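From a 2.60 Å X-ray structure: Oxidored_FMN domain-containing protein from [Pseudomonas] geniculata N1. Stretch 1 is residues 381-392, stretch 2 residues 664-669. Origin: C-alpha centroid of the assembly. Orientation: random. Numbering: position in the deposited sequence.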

ATOM      1  N   VAL A 381      12.212 -13.565  16.014  1.00 35.60           N
ATOM      2  CA  VAL A 381      13.029 -12.510  16.674  1.00 36.98           C
ATOM      3  C   VAL A 381      14.224 -13.198  17.319  1.00 38.05           C
ATOM      4  O   VAL A 381      14.159 -14.361  17.677  1.00 34.18           O
ATOM      5  CB  VAL A 381      12.209 -11.686  17.688  1.00 39.04           C
ATOM      6  CG1 VAL A 381      11.171 -10.811  16.995  1.00 38.36           C
ATOM      7  CG2 VAL A 381      11.552 -12.548  18.759  1.00 37.44           C
ATOM      8  N   PRO A 382      15.382 -12.514  17.439  1.00 46.42           N
ATOM      9  CA  PRO A 382      16.482 -13.010  18.267  1.00 43.76           C
ATOM     10  C   PRO A 382      16.003 -13.209  19.703  1.00 46.56           C
ATOM     11  O   PRO A 382      15.256 -12.381  20.221  1.00 46.78           O
ATOM     12  CB  PRO A 382      17.540 -11.896  18.212  1.00 42.25           C
ATOM     13  CG  PRO A 382      17.212 -11.130  16.951  1.00 44.85           C
ATOM     14  CD  PRO A 382      15.706 -11.237  16.779  1.00 46.56           C
ATOM     15  N   PRO A 383      16.415 -14.288  20.410  1.00 49.28           N
ATOM     16  CA  PRO A 383      16.006 -14.465  21.800  1.00 48.93           C
ATOM     17  C   PRO A 383      16.447 -13.236  22.609  1.00 47.35           C
ATOM     18  O   PRO A 383      17.481 -12.685  22.344  1.00 42.74           O
ATOM     19  CB  PRO A 383      16.699 -15.765  22.243  1.00 47.16           C
ATOM     20  CG  PRO A 383      17.038 -16.474  20.946  1.00 46.83           C
ATOM     21  CD  PRO A 383      17.309 -15.363  19.951  1.00 47.59           C
ATOM     22  N   ALA A 384      15.618 -12.811  23.557  1.00 52.15           N
ATOM     23  CA  ALA A 384      15.968 -11.755  24.532  1.00 54.23           C
ATOM     24  C   ALA A 384      17.333 -12.086  25.142  1.00 54.47           C
ATOM     25  O   ALA A 384      17.478 -13.197  25.671  1.00 56.19           O
ATOM     26  CB  ALA A 384      14.893 -11.664  25.588  1.00 55.41           C
ATOM     27  N   HIS A 385      18.318 -11.198  25.013  1.00 57.57           N
ATOM     28  CA  HIS A 385      19.546 -11.232  25.854  1.00 62.06           C
ATOM     29  C   HIS A 385      19.089 -11.127  27.314  1.00 67.59           C
ATOM     30  O   HIS A 385      18.310 -10.184  27.624  1.00 76.30           O
ATOM     31  CB  HIS A 385      20.497 -10.071  25.520  1.00 67.08           C
ATOM     32  CG  HIS A 385      20.414  -8.955  26.516  1.00 70.05           C
ATOM     33  ND1 HIS A 385      19.333  -8.087  26.568  1.00 68.15           N
ATOM     34  CD2 HIS A 385      21.223  -8.606  27.545  1.00 72.13           C
ATOM     35  CE1 HIS A 385      19.495  -7.236  27.566  1.00 69.41           C
ATOM     36  NE2 HIS A 385      20.648  -7.532  28.182  1.00 70.60           N
ATOM     37  N   ASN A 386      19.503 -12.041  28.188  1.00 59.37           N
ATOM     38  CA  ASN A 386      19.081 -11.989  29.614  1.00 59.67           C
ATOM     39  C   ASN A 386      17.551 -11.822  29.681  1.00 55.81           C
ATOM     40  O   ASN A 386      17.066 -10.682  29.827  1.00 50.90           O
ATOM     41  CB  ASN A 386      19.822 -10.873  30.356  1.00 59.42           C
ATOM     42  CG  ASN A 386      19.395 -10.735  31.799  1.00 56.41           C
ATOM     43  OD1 ASN A 386      18.626 -11.548  32.310  1.00 51.67           O
ATOM     44  ND2 ASN A 386      19.894  -9.701  32.453  1.00 62.17           N
ATOM     45  N   SER A 387      16.827 -12.939  29.603  1.00 56.08           N
ATOM     46  CA  SER A 387      15.340 -13.036  29.619  1.00 56.87           C
ATOM     47  C   SER A 387      14.702 -12.371  30.861  1.00 57.21           C
ATOM     48  O   SER A 387      13.496 -12.023  30.795  1.00 54.06           O
ATOM     49  CB  SER A 387      14.944 -14.486  29.508  1.00 57.54           C
ATOM     50  OG  SER A 387      13.663 -14.696  30.059  1.00 67.67           O
ATOM     51  N   ASP A 388      15.444 -12.241  31.971  1.00 56.14           N
ATOM     52  CA  ASP A 388      14.922 -11.729  33.270  1.00 53.73           C
ATOM     53  C   ASP A 388      14.872 -10.199  33.257  1.00 51.98           C
ATOM     54  O   ASP A 388      14.316  -9.627  34.210  1.00 49.35           O
ATOM     55  CB  ASP A 388      15.755 -12.220  34.460  1.00 55.95           C
ATOM     56  CG  ASP A 388      15.580 -13.702  34.764  1.00 62.12           C
ATOM     57  OD1 ASP A 388      14.417 -14.197  34.672  1.00 56.07           O
ATOM     58  OD2 ASP A 388      16.613 -14.362  35.075  1.00 60.38           O
ATOM     59  N   ALA A 389      15.451  -9.556  32.239  1.00 51.27           N
ATOM     60  CA  ALA A 389      15.459  -8.079  32.093  1.00 52.33           C
ATOM     61  C   ALA A 389      14.023  -7.575  31.908  1.00 51.30           C
ATOM     62  O   ALA A 389      13.262  -8.218  31.154  1.00 50.51           O
ATOM     63  CB  ALA A 389      16.332  -7.655  30.936  1.00 53.17           C
ATOM     64  N   SER A 390      13.682  -6.458  32.562  1.00 48.19           N
ATOM     65  CA  SER A 390      12.334  -5.844  32.537  1.00 46.58           C
ATOM     66  C   SER A 390      12.386  -4.496  31.791  1.00 46.46           C
ATOM     67  O   SER A 390      13.363  -3.728  31.991  1.00 41.39           O
ATOM     68  CB  SER A 390      11.745  -5.730  33.935  1.00 44.16           C
ATOM     69  OG  SER A 390      12.012  -4.463  34.512  1.00 45.42           O
ATOM     70  N   ILE A 391      11.349  -4.231  30.980  1.00 44.50           N
ATOM     71  CA  ILE A 391      11.160  -2.975  30.193  1.00 45.19           C
ATOM     72  C   ILE A 391       9.790  -2.347  30.524  1.00 43.09           C
ATOM     73  O   ILE A 391       8.760  -3.041  30.425  1.00 41.13           O
ATOM     74  CB  ILE A 391      11.319  -3.249  28.676  1.00 45.20           C
ATOM     75  CG1 ILE A 391      12.705  -3.811  28.328  1.00 42.83           C
ATOM     76  CG2 ILE A 391      11.004  -1.993  27.873  1.00 43.44           C
ATOM     77  CD1 ILE A 391      12.762  -5.308  28.210  1.00 42.53           C
ATOM     78  N   LEU A 392       9.773  -1.059  30.881  1.00 41.10           N
ATOM     79  CA  LEU A 392       8.532  -0.254  31.026  1.00 38.47           C
ATOM     80  C   LEU A 392       8.327   0.562  29.745  1.00 36.63           C
ATOM     81  O   LEU A 392       9.208   1.377  29.404  1.00 35.35           O
ATOM     82  CB  LEU A 392       8.635   0.661  32.251  1.00 37.82           C
ATOM     83  CG  LEU A 392       7.399   1.515  32.561  1.00 38.13           C
ATOM     84  CD1 LEU A 392       6.125   0.684  32.585  1.00 38.97           C
ATOM     85  CD2 LEU A 392       7.554   2.245  33.891  1.00 37.88           C
ATOM     86  N   GLY A 664      12.530  -2.529  19.796  1.00 32.42           N
ATOM     87  CA  GLY A 664      12.345  -3.943  20.187  1.00 35.23           C
ATOM     88  C   GLY A 664      13.509  -4.849  19.776  1.00 33.71           C
ATOM     89  O   GLY A 664      13.828  -5.789  20.524  1.00 29.97           O
ATOM     90  N   MET A 665      14.110  -4.601  18.613  1.00 35.49           N
ATOM     91  CA  MET A 665      15.201  -5.449  18.056  1.00 36.54           C
ATOM     92  C   MET A 665      16.569  -4.968  18.574  1.00 37.47           C
ATOM     93  O   MET A 665      17.440  -5.816  18.753  1.00 39.25           O
ATOM     94  CB  MET A 665      15.191  -5.415  16.524  1.00 34.18           C
ATOM     95  CG  MET A 665      13.904  -5.901  15.909  1.00 35.17           C
ATOM     96  SD  MET A 665      13.657  -7.700  16.009  1.00 35.83           S
ATOM     97  CE  MET A 665      15.050  -8.276  15.037  1.00 32.17           C
ATOM     98  N   ARG A 666      16.749  -3.661  18.780  1.00 40.12           N
ATOM     99  CA  ARG A 666      18.063  -3.061  19.127  1.00 47.95           C
ATOM    100  C   ARG A 666      18.360  -3.258  20.619  1.00 46.01           C
ATOM    101  O   ARG A 666      19.549  -3.249  20.960  1.00 42.15           O
ATOM    102  CB  ARG A 666      18.150  -1.572  18.754  1.00 52.19           C
ATOM    103  CG  ARG A 666      17.965  -1.280  17.272  1.00 60.86           C
ATOM    104  CD  ARG A 666      18.977  -1.910  16.326  1.00 66.30           C
ATOM    105  NE  ARG A 666      18.486  -1.948  14.936  1.00 74.88           N
ATOM    106  CZ  ARG A 666      18.111  -3.048  14.246  1.00 70.87           C
ATOM    107  NH1 ARG A 666      18.169  -4.263  14.774  1.00 65.18           N
ATOM    108  NH2 ARG A 666      17.705  -2.918  12.993  1.00 68.76           N
ATOM    109  N   TYR A 667      17.352  -3.427  21.481  1.00 48.72           N
ATOM    110  CA  TYR A 667      17.580  -3.474  22.951  1.00 51.74           C
ATOM    111  C   TYR A 667      18.517  -4.630  23.296  1.00 54.75           C
ATOM    112  O   TYR A 667      18.233  -5.753  22.838  1.00 55.82           O
ATOM    113  CB  TYR A 667      16.306  -3.663  23.768  1.00 52.77           C
ATOM    114  CG  TYR A 667      16.565  -3.745  25.256  1.00 53.39           C
ATOM    115  CD1 TYR A 667      17.161  -2.690  25.931  1.00 50.87           C
ATOM    116  CD2 TYR A 667      16.239  -4.879  25.989  1.00 51.06           C
ATOM    117  CE1 TYR A 667      17.417  -2.753  27.291  1.00 51.46           C
ATOM    118  CE2 TYR A 667      16.478  -4.953  27.354  1.00 49.10           C
ATOM    119  CZ  TYR A 667      17.063  -3.881  28.009  1.00 51.32           C
ATOM    120  OH  TYR A 667      17.321  -3.908  29.351  1.00 52.25           O
ATOM    121  N   GLY A 668      19.586  -4.336  24.054  1.00 55.87           N
ATOM    122  CA  GLY A 668      20.487  -5.326  24.676  1.00 57.55           C
ATOM    123  C   GLY A 668      21.645  -5.732  23.782  1.00 63.05           C
ATOM    124  O   GLY A 668      22.237  -6.798  24.079  1.00 61.29           O
ATOM    125  N   THR A 669      21.975  -4.924  22.758  1.00 64.01           N
ATOM    126  CA  THR A 669      23.084  -5.183  21.787  1.00 65.29           C
ATOM    127  C   THR A 669      24.141  -4.068  21.858  1.00 65.38           C
ATOM    128  O   THR A 669      24.084  -3.140  22.674  1.00 68.71           O
ATOM    129  CB  THR A 669      22.559  -5.345  20.350  1.00 64.53           C
ATOM    130  OG1 THR A 669      22.308  -4.043  19.802  1.00 58.86           O
ATOM    131  CG2 THR A 669      21.321  -6.214  20.260  1.00 59.89           C
TER

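No hydrogen bond crosses between residues 381-392 and 664-669; the 327 Å² they bury, both sides summed, rests on apolar and aromatic contacts between residues that lie at least 276 positions apart in sequence.

Tyr-667, the first residue past the helix to leave helical phi/psi, contributes the most covered area. Its CA-to-CB bond points sideways to the other stretch, so contact depends on the reach of the side chain: chi1 of 178° (t) and chi2 of 60° carry the ring to the loop and strand. Ile-391 CG1 lies over one ring face, and Ile-391 CD1 approaches Tyr-667 CE2 at 3.8 Å. The isoleucine has chi1 in m, but its chi2 of 97° falls between wells. Ala-389 sits near the ring plane, its CB 4.2 Å from Tyr-667 OH; the small methyl fits beside the ring edge.

His-385 presents its edge to the tyrosine face in an offset edge-to-face pair, with centroids 5.5 Å apart, planes at 72°, and His-385 CE1 3.8 Å from Tyr-667 CE2. Its chi1 of 101° is also off-rotamer, with chi2 at -73°. In this pose one imidazole face receives Gly-668 CA, which lies 3.8 Å from the ring centroid and 25° off the normal, a CH-pi contact. Glycine suits the site twice over: phi is +89°, within the type II turn from Arg-666 to Thr-669, and an ideal CB would lie 2.2 Å from His-385 ND1, a clash. That nitrogen is hydrogen-bonded elsewhere in the structure.

At the other end, Met-665 also starts sideways, but three successive m torsions (-59°, -73°, -62°) fold its flexible chain so that its end comes nearer. Met-665 CE reaches Pro-382 CD at 3.5 Å, while Met-665 SD lies 4.1 Å from Val-381 CG1. The valine and proline both direct CA-to-CB toward the helix stretch, offering compact apolar surfaces to the thioether.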